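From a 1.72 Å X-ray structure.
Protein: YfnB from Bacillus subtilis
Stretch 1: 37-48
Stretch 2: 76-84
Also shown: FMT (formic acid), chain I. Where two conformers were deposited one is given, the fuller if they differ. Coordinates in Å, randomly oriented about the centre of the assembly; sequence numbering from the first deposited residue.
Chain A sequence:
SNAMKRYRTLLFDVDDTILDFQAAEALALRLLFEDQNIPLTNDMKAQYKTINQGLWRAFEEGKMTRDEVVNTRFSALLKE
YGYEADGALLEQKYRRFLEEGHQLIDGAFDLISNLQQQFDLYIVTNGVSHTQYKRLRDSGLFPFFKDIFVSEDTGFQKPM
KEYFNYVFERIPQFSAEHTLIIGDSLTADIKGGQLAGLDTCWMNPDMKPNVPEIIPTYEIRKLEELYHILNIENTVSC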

ATOM      1  N   ASN A  37     -14.478   9.925 -22.333  1.00 38.58           N
ATOM      2  CA  ASN A  37     -14.791   9.331 -23.638  1.00 38.97           C
ATOM      3  C   ASN A  37     -13.562   8.996 -24.454  1.00 39.09           C
ATOM      4  O   ASN A  37     -13.514   9.289 -25.641  1.00 38.40           O
ATOM      5  CB  ASN A  37     -15.707  10.242 -24.453  1.00 39.61           C
ATOM      6  CG  ASN A  37     -16.966  10.586 -23.721  1.00 40.97           C
ATOM      7  OD1 ASN A  37     -17.687   9.705 -23.248  1.00 43.55           O
ATOM      8  ND2 ASN A  37     -17.238  11.882 -23.596  1.00 44.61           N
ATOM      9  N   ILE A  38     -12.568   8.403 -23.804  1.00 38.22           N
ATOM     10  CA  ILE A  38     -11.347   7.963 -24.469  1.00 37.94           C
ATOM     11  C   ILE A  38     -11.259   6.446 -24.348  1.00 37.42           C
ATOM     12  O   ILE A  38     -11.331   5.914 -23.233  1.00 36.57           O
ATOM     13  CB  ILE A  38     -10.094   8.553 -23.765  1.00 37.70           C
ATOM     14  CG1 ILE A  38     -10.060  10.070 -23.874  1.00 38.31           C
ATOM     15  CG2 ILE A  38      -8.807   7.933 -24.322  1.00 38.20           C
ATOM     16  CD1 ILE A  38      -8.841  10.683 -23.136  1.00 37.45           C
ATOM     17  N   PRO A  39     -11.090   5.735 -25.477  1.00 37.20           N
ATOM     18  CA  PRO A  39     -10.958   4.280 -25.395  1.00 37.53           C
ATOM     19  C   PRO A  39      -9.720   3.959 -24.566  1.00 38.13           C
ATOM     20  O   PRO A  39      -8.698   4.630 -24.749  1.00 39.09           O
ATOM     21  CB  PRO A  39     -10.767   3.864 -26.866  1.00 37.38           C
ATOM     22  CG  PRO A  39     -11.425   4.960 -27.638  1.00 37.42           C
ATOM     23  CD  PRO A  39     -11.086   6.202 -26.884  1.00 37.77           C
ATOM     24  N   LEU A  40      -9.834   3.000 -23.643  1.00 37.77           N
ATOM     25  CA  LEU A  40      -8.705   2.568 -22.801  1.00 39.25           C
ATOM     26  C   LEU A  40      -8.194   1.258 -23.385  1.00 39.33           C
ATOM     27  O   LEU A  40      -8.672   0.180 -23.037  1.00 40.37           O
ATOM     28  CB  LEU A  40      -9.130   2.403 -21.335  1.00 38.52           C
ATOM     29  CG  LEU A  40      -8.047   1.938 -20.322  1.00 38.99           C
ATOM     30  CD1 LEU A  40      -6.807   2.845 -20.368  1.00 38.28           C
ATOM     31  CD2 LEU A  40      -8.639   1.792 -18.917  1.00 40.94           C
ATOM     32  N   THR A  41      -7.244   1.375 -24.306  1.00 38.51           N
ATOM     33  CA  THR A  41      -6.619   0.221 -24.938  1.00 38.20           C
ATOM     34  C   THR A  41      -5.700  -0.549 -23.988  1.00 39.33           C
ATOM     35  O   THR A  41      -5.248  -0.016 -22.954  1.00 37.72           O
ATOM     36  CB  THR A  41      -5.829   0.654 -26.186  1.00 38.25           C
ATOM     37  OG1 THR A  41      -4.668   1.396 -25.795  1.00 36.37           O
ATOM     38  CG2 THR A  41      -6.707   1.534 -27.087  1.00 36.62           C
ATOM     39  N   ASN A  42      -5.437  -1.810 -24.329  1.00 39.94           N
ATOM     40  CA  ASN A  42      -4.447  -2.596 -23.586  1.00 40.57           C
ATOM     41  C   ASN A  42      -3.092  -1.895 -23.518  1.00 40.42           C
ATOM     42  O   ASN A  42      -2.490  -1.832 -22.434  1.00 40.23           O
ATOM     43  CB  ASN A  42      -4.278  -3.977 -24.216  1.00 41.37           C
ATOM     44  CG  ASN A  42      -5.457  -4.874 -23.960  1.00 43.13           C
ATOM     45  OD1 ASN A  42      -6.247  -4.640 -23.045  1.00 45.27           O
ATOM     46  ND2 ASN A  42      -5.587  -5.918 -24.773  1.00 44.18           N
ATOM     47  N   ASP A  43      -2.645  -1.350 -24.657  1.00 39.93           N
ATOM     48  CA  ASP A  43      -1.365  -0.648 -24.717  1.00 40.00           C
ATOM     49  C   ASP A  43      -1.349   0.513 -23.751  1.00 39.73           C
ATOM     50  O   ASP A  43      -0.390   0.652 -22.985  1.00 39.44           O
ATOM     51  CB  ASP A  43      -1.009  -0.168 -26.129  1.00 40.06           C
ATOM     52  CG  ASP A  43      -0.676  -1.319 -27.070  1.00 42.89           C
ATOM     53  OD1 ASP A  43      -0.550  -2.470 -26.586  1.00 45.35           O
ATOM     54  OD2 ASP A  43      -0.556  -1.077 -28.300  1.00 43.84           O
HETATM   55  N   MSE A  44      -2.412   1.323 -23.758  1.00 39.21           N
HETATM   56  CA  MSE A  44      -2.494   2.454 -22.815  1.00 38.75           C
HETATM   57  C   MSE A  44      -2.492   2.054 -21.345  1.00 39.10           C
HETATM   58  O   MSE A  44      -1.823   2.692 -20.532  1.00 37.30           O
HETATM   59  CB  MSE A  44      -3.675   3.366 -23.124  1.00 39.58           C
HETATM   60  CG  MSE A  44      -3.427   4.176 -24.353  1.00 40.44           C
HETATM   61 SE   MSE A  44      -5.050   5.054 -25.077  0.65 45.20          SE
HETATM   62  CE  MSE A  44      -5.011   6.569 -23.899  1.00 42.65           C
ATOM     63  N   LYS A  45      -3.234   1.006 -21.015  1.00 38.25           N
ATOM     64  CA  LYS A  45      -3.292   0.522 -19.646  1.00 39.36           C
ATOM     65  C   LYS A  45      -1.912   0.063 -19.167  1.00 38.22           C
ATOM     66  O   LYS A  45      -1.505   0.346 -18.003  1.00 38.03           O
ATOM     67  CB  LYS A  45      -4.292  -0.619 -19.585  1.00 39.58           C
ATOM     68  CG  LYS A  45      -4.809  -0.905 -18.208  1.00 43.34           C
ATOM     69  CD  LYS A  45      -6.250  -1.400 -18.261  1.00 48.80           C
ATOM     70  CE  LYS A  45      -6.464  -2.524 -19.293  1.00 50.01           C
ATOM     71  NZ  LYS A  45      -7.282  -3.641 -18.693  1.00 52.86           N
ATOM     72  N   ALA A  46      -1.213  -0.656 -20.040  1.00 37.59           N
ATOM     73  CA  ALA A  46       0.122  -1.145 -19.746  1.00 37.14           C
ATOM     74  C   ALA A  46       1.057   0.046 -19.536  1.00 37.08           C
ATOM     75  O   ALA A  46       1.810   0.077 -18.560  1.00 35.27           O
ATOM     76  CB  ALA A  46       0.630  -2.029 -20.869  1.00 37.32           C
ATOM     77  N   GLN A  47       1.001   1.033 -20.437  1.00 35.27           N
ATOM     78  CA  GLN A  47       1.874   2.213 -20.257  1.00 35.17           C
ATOM     79  C   GLN A  47       1.536   2.999 -18.987  1.00 34.01           C
ATOM     80  O   GLN A  47       2.468   3.456 -18.290  1.00 34.39           O
ATOM     81  CB  GLN A  47       1.890   3.146 -21.477  1.00 34.44           C
ATOM     82  CG  GLN A  47       2.589   2.563 -22.724  1.00 37.72           C
ATOM     83  CD  GLN A  47       4.023   2.061 -22.524  1.00 42.50           C
ATOM     84  OE1 GLN A  47       4.939   2.797 -22.102  1.00 42.41           O
ATOM     85  NE2 GLN A  47       4.235   0.793 -22.879  1.00 45.46           N
ATOM     86  N   TYR A  48       0.239   3.140 -18.671  1.00 33.50           N
ATOM     87  CA  TYR A  48      -0.170   3.788 -17.417  1.00 34.28           C
ATOM     88  C   TYR A  48       0.519   3.092 -16.241  1.00 33.98           C
ATOM     89  O   TYR A  48       1.121   3.738 -15.350  1.00 32.81           O
ATOM     90  CB  TYR A  48      -1.699   3.763 -17.169  1.00 33.87           C
ATOM     91  CG  TYR A  48      -1.981   4.256 -15.767  1.00 33.84           C
ATOM     92  CD1 TYR A  48      -1.844   5.615 -15.466  1.00 34.26           C
ATOM     93  CD2 TYR A  48      -2.296   3.373 -14.728  1.00 34.82           C
ATOM     94  CE1 TYR A  48      -2.022   6.094 -14.183  1.00 33.55           C
ATOM     95  CE2 TYR A  48      -2.499   3.843 -13.422  1.00 34.36           C
ATOM     96  CZ  TYR A  48      -2.356   5.207 -13.153  1.00 33.36           C
ATOM     97  OH  TYR A  48      -2.555   5.692 -11.875  1.00 32.74           O
ATOM     98  N   ALA A  76       0.984  12.801 -18.300  1.00 33.85           N
ATOM     99  CA  ALA A  76       2.112  12.093 -18.972  1.00 32.51           C
ATOM    100  C   ALA A  76       1.592  11.008 -19.914  1.00 30.37           C
ATOM    101  O   ALA A  76       2.066  10.877 -21.052  1.00 31.36           O
ATOM    102  CB  ALA A  76       3.062  11.477 -17.943  1.00 32.69           C
ATOM    103  N   LEU A  77       0.601  10.245 -19.455  1.00 29.22           N
ATOM    104  CA  LEU A  77       0.025   9.192 -20.302  1.00 28.78           C
ATOM    105  C   LEU A  77      -0.727   9.785 -21.491  1.00 28.73           C
ATOM    106  O   LEU A  77      -0.410   9.484 -22.668  1.00 26.79           O
ATOM    107  CB  LEU A  77      -0.927   8.327 -19.469  1.00 29.23           C
ATOM    108  CG  LEU A  77      -1.640   7.209 -20.231  1.00 29.23           C
ATOM    109  CD1 LEU A  77      -0.641   6.115 -20.632  1.00 32.31           C
ATOM    110  CD2 LEU A  77      -2.793   6.668 -19.354  1.00 34.28           C
ATOM    111  N   LEU A  78      -1.718  10.641 -21.223  1.00 28.28           N
ATOM    112  CA  LEU A  78      -2.560  11.117 -22.341  0.50 28.33           C
ATOM    113  C   LEU A  78      -1.828  12.010 -23.325  1.00 27.69           C
ATOM    114  O   LEU A  78      -2.113  11.961 -24.531  1.00 27.19           O
ATOM    115  CB  LEU A  78      -3.855  11.782 -21.837  0.50 28.98           C
ATOM    116  CG  LEU A  78      -4.779  10.836 -21.058  0.50 30.13           C
ATOM    117  CD1 LEU A  78      -5.940  11.589 -20.447  0.50 31.42           C
ATOM    118  CD2 LEU A  78      -5.274   9.703 -21.926  0.50 30.80           C
ATOM    119  N   LYS A  79      -0.868  12.803 -22.858  1.00 27.39           N
ATOM    120  CA  LYS A  79      -0.094  13.679 -23.774  1.00 28.25           C
ATOM    121  C   LYS A  79       0.649  12.926 -24.906  1.00 26.97           C
ATOM    122  O   LYS A  79       0.653  13.372 -26.075  1.00 26.80           O
ATOM    123  CB  LYS A  79       0.894  14.543 -22.973  1.00 28.52           C
ATOM    124  CG  LYS A  79       1.579  15.646 -23.771  1.00 34.61           C
ATOM    125  CD  LYS A  79       2.819  16.165 -23.044  1.00 42.22           C
ATOM    126  CE  LYS A  79       2.511  16.759 -21.695  1.00 46.89           C
ATOM    127  NZ  LYS A  79       3.801  16.858 -20.929  1.00 51.37           N
ATOM    128  N   GLU A  80       1.182  11.741 -24.590  1.00 27.47           N
ATOM    129  CA  GLU A  80       1.965  10.992 -25.565  1.00 27.74           C
ATOM    130  C   GLU A  80       1.059  10.255 -26.561  1.00 27.90           C
ATOM    131  O   GLU A  80       1.504   9.855 -27.638  1.00 27.13           O
ATOM    132  CB  GLU A  80       2.949  10.046 -24.853  1.00 28.35           C
ATOM    133  CG  GLU A  80       2.324   8.826 -24.260  1.00 28.22           C
ATOM    134  CD  GLU A  80       3.386   7.851 -23.682  1.00 31.64           C
ATOM    135  OE1 GLU A  80       2.997   6.905 -22.969  1.00 29.98           O
ATOM    136  OE2 GLU A  80       4.576   8.024 -23.988  1.00 34.36           O
ATOM    137  N   TYR A  81      -0.218  10.116 -26.196  1.00 29.23           N
ATOM    138  CA  TYR A  81      -1.280   9.633 -27.107  1.00 31.71           C
ATOM    139  C   TYR A  81      -2.012  10.791 -27.804  1.00 33.25           C
ATOM    140  O   TYR A  81      -3.022  10.582 -28.509  1.00 35.39           O
ATOM    141  CB  TYR A  81      -2.228   8.640 -26.376  1.00 32.24           C
ATOM    142  CG  TYR A  81      -1.502   7.334 -26.051  1.00 32.38           C
ATOM    143  CD1 TYR A  81      -0.891   7.118 -24.812  1.00 32.09           C
ATOM    144  CD2 TYR A  81      -1.352   6.349 -27.044  1.00 34.40           C
ATOM    145  CE1 TYR A  81      -0.176   5.951 -24.572  1.00 33.19           C
ATOM    146  CE2 TYR A  81      -0.660   5.177 -26.797  1.00 31.53           C
ATOM    147  CZ  TYR A  81      -0.077   4.979 -25.584  1.00 33.82           C
ATOM    148  OH  TYR A  81       0.611   3.795 -25.411  1.00 38.59           O
ATOM    149  N   GLY A  82      -1.463  12.000 -27.688  1.00 33.55           N
ATOM    150  CA  GLY A  82      -1.913  13.155 -28.484  1.00 36.77           C
ATOM    151  C   GLY A  82      -3.049  13.979 -27.892  1.00 38.47           C
ATOM    152  O   GLY A  82      -3.625  14.820 -28.591  1.00 39.49           O
ATOM    153  N   TYR A  83      -3.392  13.734 -26.626  1.00 38.76           N
ATOM    154  CA  TYR A  83      -4.451  14.488 -25.932  1.00 40.48           C
ATOM    155  C   TYR A  83      -3.861  15.575 -25.036  1.00 42.14           C
ATOM    156  O   TYR A  83      -2.946  15.296 -24.237  1.00 43.06           O
ATOM    157  CB  TYR A  83      -5.320  13.568 -25.053  1.00 40.05           C
ATOM    158  CG  TYR A  83      -5.997  12.393 -25.751  1.00 40.10           C
ATOM    159  CD1 TYR A  83      -7.255  12.534 -26.371  1.00 40.48           C
ATOM    160  CD2 TYR A  83      -5.398  11.132 -25.775  1.00 38.39           C
ATOM    161  CE1 TYR A  83      -7.877  11.435 -26.996  1.00 39.55           C
ATOM    162  CE2 TYR A  83      -6.006  10.036 -26.390  1.00 38.70           C
ATOM    163  CZ  TYR A  83      -7.248  10.199 -27.004  1.00 41.86           C
ATOM    164  OH  TYR A  83      -7.836   9.111 -27.610  1.00 40.82           O
ATOM    165  N   GLU A  84      -4.392  16.801 -25.132  1.00 42.92           N
ATOM    166  CA  GLU A  84      -4.030  17.871 -24.204  0.50 43.60           C
ATOM    167  C   GLU A  84      -4.915  17.729 -22.967  1.00 44.01           C
ATOM    168  O   GLU A  84      -6.139  17.925 -23.044  1.00 45.57           O
ATOM    169  CB  GLU A  84      -4.176  19.255 -24.860  0.50 44.19           C
ATOM    170  CG  GLU A  84      -2.904  19.733 -25.564  0.50 44.54           C
ATOM    171  CD  GLU A  84      -2.222  18.629 -26.350  0.50 45.96           C
ATOM    172  OE1 GLU A  84      -2.636  18.375 -27.499  0.50 45.74           O
ATOM    173  OE2 GLU A  84      -1.272  18.015 -25.813  0.50 47.11           O
TER
HETATM  174  C   FMT I 243      -3.533   3.160 -28.028  1.00 49.58           C
HETATM  175  O1  FMT I 243      -3.230   1.961 -28.036  1.00 48.90           O
HETATM  176  O2  FMT I 243      -3.632   3.896 -29.021  1.00 50.05           O
HETATM  177  O   HOH W   1      -7.637   5.701 -27.222  1.00 50.44           O
HETATM  178  O   HOH W   2       5.016   5.428 -22.076  1.00 32.76           O

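No direct hydrogen bond joins these two stretches; they bury 492 Å² between them, and the centre of the contact is apolar packing, built round a selenomethionine whose side chain lies against Y81, Y83 and L78. M44 lays its CG over the face of the Y81 ring, 3.6 Å from the ring centroid and 10° off the normal, with SE over the same face, 4.5 Å from that centroid. Chi1 m and chi2 t carry the chain across the ring; chi3 p then places CE 3.7 Å from L78 CD2 and 4.4 Å from Y83 CE2. The CA-to-CB bond of M44 points sideways, so a long, flexible, unbranched side chain suits this place: its reach, rather than its starting direction, makes the contact.

I38, in the loop before the helix, repeats the theme on the other tyrosine. Its CB points toward stretch 2, and with chi1 m and chi2 t its CD1 sits 4.0 Å from the centroid of the Y83 ring, only 8° off the normal. CD1 also meets L78 CD2 at 3.9 Å, while CG2 lies 3.6 Å from Y83 OH. The beta branch thus lets one residue cover the ring centre and its hydroxyl end. L78 CD2 serves both I38 and M44, tying the loop contact to the helical one.

Farther along, the helices run at 141°, nearer antiparallel than parallel, with axes 10.3 Å apart at closest approach. L77 fills part of that space. Its CD1 lies 3.6 Å from M44 O and 3.7 Å from Y48 N, against backbone atoms already satisfied by the 2.8 Å helical hydrogen bond from Y48 N to M44 O. Its CD2 packs 3.8 Å from Y48 CB. A compact, branched, apolar residue fits here because it asks nothing polar of that backbone.

Polar groups lie toward the exposed margin, where water does the bridging. Water 2 donates to Q47 OE1 (2.6 Å) and E80 OE1 (2.7 Å), while the aliphatic part of Q47 still packs, CG standing 3.6 Å from Y81 OH. Water 1 donates to P39 O at 2.9 Å and makes a weak hydrogen bond with Y83 OH at 3.4 Å.

T41 sets up the helix that presents M44: as N-cap, its OG1 accepts from M44 N at 3.0 Å. The same OG1 donates to O1 of the formic acid, FMT, at 2.7 Å, whose C lies 3.7 Å from Y81 CE2. In stretch 2, G82, at phi 88°, allows the turn between Y81 and Y83, both of which point toward stretch 1.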